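Local coordinates for protein ricin B-like lectin (Macrolepiota procera, PDB 4IZX) that probably recognises glycans as a lectin of beta-trefoil fold and binds lactose through its galactose unit, at residues A[98-109]-A[122-133]. Numbering follows the deposited sequence.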
# COMPACT_ATOMS: atom_id res chain seq x y z
N ARG A 98 8.64 -3.11 -1.42
CA ARG A 98 7.62 -4.07 -1.07
C ARG A 98 7.15 -3.80 0.34
O ARG A 98 7.92 -3.38 1.21
CB ARG A 98 8.16 -5.50 -1.19
CG ARG A 98 8.45 -5.87 -2.64
CD ARG A 98 9.18 -7.18 -2.75
NE ARG A 98 9.42 -7.54 -4.13
CZ ARG A 98 8.60 -8.23 -4.89
NH1 ARG A 98 7.49 -8.74 -4.39
NH2 ARG A 98 8.90 -8.45 -6.17
N ILE A 99 5.87 -4.07 0.60
CA ILE A 99 5.22 -3.76 1.86
C ILE A 99 4.64 -5.08 2.37
O ILE A 99 3.75 -5.66 1.73
CB ILE A 99 4.16 -2.67 1.68
CG1 ILE A 99 4.78 -1.38 1.10
CG2 ILE A 99 3.45 -2.39 3.00
CD1 ILE A 99 3.78 -0.30 0.72
N PHE A 100 5.21 -5.57 3.45
CA PHE A 100 4.94 -6.92 4.00
C PHE A 100 4.16 -6.83 5.29
O PHE A 100 4.44 -6.03 6.16
CB PHE A 100 6.24 -7.65 4.32
CG PHE A 100 7.01 -8.15 3.13
CD1 PHE A 100 7.92 -7.35 2.48
CD2 PHE A 100 6.87 -9.46 2.74
CE1 PHE A 100 8.66 -7.85 1.43
CE2 PHE A 100 7.57 -9.96 1.67
CZ PHE A 100 8.50 -9.18 1.04
N VAL A 101 3.28 -7.81 5.52
CA VAL A 101 2.83 -8.08 6.89
C VAL A 101 4.07 -8.56 7.66
O VAL A 101 4.77 -9.47 7.20
CB VAL A 101 1.70 -9.12 6.96
CG1 VAL A 101 1.29 -9.40 8.41
CG2 VAL A 101 0.49 -8.67 6.13
N PRO A 102 4.34 -7.96 8.83
CA PRO A 102 5.59 -8.27 9.51
C PRO A 102 5.79 -9.73 9.76
O PRO A 102 4.86 -10.42 10.19
CB PRO A 102 5.47 -7.51 10.82
CG PRO A 102 4.67 -6.30 10.44
CD PRO A 102 3.63 -6.85 9.51
N PHE A 103 7.01 -10.19 9.44
CA PHE A 103 7.46 -11.56 9.72
C PHE A 103 6.70 -12.61 8.93
O PHE A 103 6.71 -13.78 9.26
CB PHE A 103 7.38 -11.83 11.21
CG PHE A 103 8.14 -10.81 12.05
CD1 PHE A 103 9.52 -10.69 11.95
CD2 PHE A 103 7.46 -9.97 12.88
CE1 PHE A 103 10.21 -9.74 12.70
CE2 PHE A 103 8.13 -9.06 13.66
CZ PHE A 103 9.50 -8.92 13.56
N THR A 104 6.12 -12.19 7.81
CA THR A 104 5.50 -13.10 6.88
C THR A 104 6.10 -12.87 5.50
O THR A 104 6.78 -11.86 5.25
CB THR A 104 3.98 -12.89 6.75
OG1 THR A 104 3.69 -11.76 5.92
CG2 THR A 104 3.32 -12.72 8.13
N ASN A 105 5.74 -13.76 4.57
CA ASN A 105 6.09 -13.61 3.18
C ASN A 105 4.95 -13.02 2.36
O ASN A 105 4.99 -13.08 1.13
CB ASN A 105 6.46 -14.98 2.60
CG ASN A 105 7.77 -15.49 3.12
OD1 ASN A 105 8.79 -14.78 3.09
ND2 ASN A 105 7.79 -16.74 3.55
N TYR A 106 3.94 -12.43 3.01
CA TYR A 106 2.83 -11.79 2.30
C TYR A 106 3.06 -10.32 2.14
O TYR A 106 3.32 -9.59 3.10
CB TYR A 106 1.53 -12.00 3.09
CG TYR A 106 1.09 -13.45 3.16
CD1 TYR A 106 0.62 -14.09 2.03
CD2 TYR A 106 1.13 -14.11 4.35
CE1 TYR A 106 0.29 -15.42 2.06
CE2 TYR A 106 0.74 -15.43 4.41
CZ TYR A 106 0.35 -16.07 3.26
OH TYR A 106 -0.04 -17.38 3.35
N ASN A 107 3.04 -9.87 0.88
CA ASN A 107 3.23 -8.46 0.54
C ASN A 107 2.09 -7.91 -0.30
O ASN A 107 1.35 -8.66 -0.96
CB ASN A 107 4.62 -8.16 -0.03
CG ASN A 107 5.00 -8.84 -1.33
OD1 ASN A 107 6.19 -8.73 -1.73
ND2 ASN A 107 4.10 -9.46 -2.05
N LEU A 108 1.98 -6.59 -0.32
CA LEU A 108 0.96 -5.94 -1.12
C LEU A 108 1.11 -6.27 -2.57
O LEU A 108 2.20 -6.22 -3.14
CB LEU A 108 1.05 -4.40 -0.94
CG LEU A 108 0.16 -3.83 0.16
CD1 LEU A 108 0.50 -4.39 1.53
CD2 LEU A 108 0.28 -2.33 0.18
N ASP A 109 -0.03 -6.50 -3.23
CA ASP A 109 -0.13 -7.02 -4.59
C ASP A 109 -1.35 -6.32 -5.20
O ASP A 109 -2.46 -6.41 -4.68
CB ASP A 109 -0.29 -8.56 -4.46
CG ASP A 109 -0.52 -9.29 -5.76
OD1 ASP A 109 -1.54 -9.01 -6.44
OD2 ASP A 109 0.32 -10.16 -6.09
N VAL A 122 -6.41 -3.85 -4.03
CA VAL A 122 -5.10 -4.17 -3.52
C VAL A 122 -5.27 -5.28 -2.46
O VAL A 122 -6.15 -5.19 -1.60
CB VAL A 122 -4.40 -2.95 -2.90
CG1 VAL A 122 -3.00 -3.30 -2.40
CG2 VAL A 122 -4.35 -1.80 -3.89
N GLN A 123 -4.44 -6.32 -2.57
CA GLN A 123 -4.54 -7.52 -1.79
C GLN A 123 -3.17 -7.91 -1.22
O GLN A 123 -2.15 -7.32 -1.60
CB GLN A 123 -5.15 -8.66 -2.60
CG GLN A 123 -4.20 -9.13 -3.68
CD GLN A 123 -4.77 -10.14 -4.65
OE1 GLN A 123 -5.85 -10.71 -4.43
NE2 GLN A 123 -4.01 -10.41 -5.72
N LEU A 124 -3.14 -8.92 -0.37
CA LEU A 124 -1.92 -9.64 -0.05
C LEU A 124 -1.71 -10.80 -1.00
O LEU A 124 -2.66 -11.44 -1.44
CB LEU A 124 -1.94 -10.21 1.36
CG LEU A 124 -2.07 -9.17 2.48
CD1 LEU A 124 -2.11 -9.89 3.82
CD2 LEU A 124 -0.98 -8.14 2.43
N TRP A 125 -0.46 -11.11 -1.27
CA TRP A 125 -0.10 -12.35 -1.95
C TRP A 125 1.30 -12.72 -1.54
O TRP A 125 2.15 -11.85 -1.23
CB TRP A 125 -0.19 -12.19 -3.47
CG TRP A 125 -0.34 -13.50 -4.22
CD1 TRP A 125 0.65 -14.35 -4.63
CD2 TRP A 125 -1.58 -14.14 -4.53
NE1 TRP A 125 0.10 -15.48 -5.17
CE2 TRP A 125 -1.27 -15.39 -5.11
CE3 TRP A 125 -2.91 -13.76 -4.39
CZ2 TRP A 125 -2.24 -16.25 -5.57
CZ3 TRP A 125 -3.90 -14.64 -4.86
CH2 TRP A 125 -3.55 -15.88 -5.43
N TRP A 126 1.61 -14.02 -1.57
CA TRP A 126 2.95 -14.51 -1.40
C TRP A 126 3.93 -13.76 -2.29
O TRP A 126 3.65 -13.51 -3.45
CB TRP A 126 2.96 -16.01 -1.81
CG TRP A 126 4.17 -16.75 -1.44
CD1 TRP A 126 5.27 -17.02 -2.20
CD2 TRP A 126 4.32 -17.46 -0.24
NE1 TRP A 126 6.14 -17.83 -1.49
CE2 TRP A 126 5.59 -18.06 -0.26
CE3 TRP A 126 3.52 -17.58 0.88
CZ2 TRP A 126 6.03 -18.86 0.79
CZ3 TRP A 126 3.98 -18.32 1.93
CH2 TRP A 126 5.23 -18.94 1.89
N THR A 127 5.09 -13.45 -1.75
CA THR A 127 6.03 -12.63 -2.45
C THR A 127 6.72 -13.38 -3.61
O THR A 127 7.18 -14.51 -3.45
CB THR A 127 7.07 -12.05 -1.48
OG1 THR A 127 7.78 -10.99 -2.10
CG2 THR A 127 8.05 -13.05 -0.95
N TRP A 128 6.79 -12.71 -4.76
CA TRP A 128 7.53 -13.22 -5.91
C TRP A 128 7.84 -12.05 -6.80
O TRP A 128 7.48 -10.89 -6.51
CB TRP A 128 6.78 -14.33 -6.64
CG TRP A 128 5.50 -13.92 -7.31
CD1 TRP A 128 4.35 -13.58 -6.72
CD2 TRP A 128 5.28 -13.84 -8.72
NE1 TRP A 128 3.40 -13.29 -7.66
CE2 TRP A 128 3.96 -13.43 -8.90
CE3 TRP A 128 6.09 -14.06 -9.86
CZ2 TRP A 128 3.41 -13.23 -10.17
CZ3 TRP A 128 5.53 -13.84 -11.10
CH2 TRP A 128 4.21 -13.45 -11.25
N GLU A 129 8.52 -12.28 -7.92
CA GLU A 129 9.09 -11.21 -8.69
C GLU A 129 8.08 -10.33 -9.43
O GLU A 129 8.45 -9.28 -9.91
CB GLU A 129 10.15 -11.75 -9.66
CG GLU A 129 9.68 -12.63 -10.73
CD GLU A 129 10.81 -13.51 -11.26
OE1 GLU A 129 11.06 -13.38 -12.49
OE2 GLU A 129 11.41 -14.37 -10.48
N GLY A 130 6.82 -10.76 -9.52
CA GLY A 130 5.78 -10.02 -10.23
C GLY A 130 5.82 -8.54 -9.90
O GLY A 130 5.75 -8.14 -8.76
N LEU A 131 5.89 -7.71 -10.92
CA LEU A 131 6.14 -6.29 -10.75
C LEU A 131 4.97 -5.57 -10.12
O LEU A 131 5.14 -4.47 -9.57
CB LEU A 131 6.48 -5.66 -12.08
CG LEU A 131 7.75 -6.17 -12.69
CD1 LEU A 131 7.91 -5.51 -14.02
CD2 LEU A 131 8.94 -5.87 -11.79
N HIS A 132 3.78 -6.16 -10.20
CA HIS A 132 2.60 -5.64 -9.55
C HIS A 132 2.65 -5.73 -8.04
O HIS A 132 1.74 -5.22 -7.39
CB HIS A 132 1.37 -6.34 -10.12
CG HIS A 132 1.42 -7.81 -9.94
ND1 HIS A 132 2.20 -8.62 -10.71
CD2 HIS A 132 0.78 -8.61 -9.06
CE1 HIS A 132 2.04 -9.86 -10.31
NE2 HIS A 132 1.21 -9.89 -9.29
N GLN A 133 3.71 -6.35 -7.50
CA GLN A 133 3.98 -6.35 -6.07
C GLN A 133 5.00 -5.32 -5.63
O GLN A 133 5.44 -5.33 -4.48
CB GLN A 133 4.46 -7.73 -5.62
CG GLN A 133 3.52 -8.86 -5.97
CD GLN A 133 3.86 -10.11 -5.23
OE1 GLN A 133 4.99 -10.33 -4.76
NE2 GLN A 133 2.87 -10.97 -5.04
O HOH W 1 4.54 -5.25 -1.87
O HOH W 2 0.70 -12.22 -7.75
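Three N-H donors converge on one amide oxygen, Gln-133 OE1. Arg-98 NH1 reaches Gln-133 OE1 at 3.0 Å, in the carbonyl plane and on a lone pair, Trp-128 N comes tilted from that plane, and Asn-107 ND2 descends almost perpendicular to it, the two amides turned 89° apart. Gln-133 NE2 donates to Trp-126 O and, at 2.9 Å, to the anti lone pair of Asp-109 OD2, so the rotation of the amide is fixed. Asn-107 OD1 takes Arg-98 NH1 and Thr-127 OG1 from opposite faces; CG held between backbone N and carbonyl carbon (chi1 62°) brings OD1 between these donors. This network ties residues 127-133, which end in a 3-10 segment, to strand 97-100 and to strand 106-110, the antiparallel partner of strand 120-126. Gln-133 opens the QxW motif of ricin B-type beta-trefoils, whose tryptophan is Trp-135. Arg-98, also paired with Asp-90, donates NH2 to Trp-128 O at 2.8 Å. On the strand-pair face bearing Tyr-106 and Trp-126, the indole edge meets the Tyr-106 ring face in a T-shaped stack, 5.8 Å between the centroids of the phenol and six-membered indole rings, while Asn-105 CB sits over the latter, 4.0 Å from its centroid.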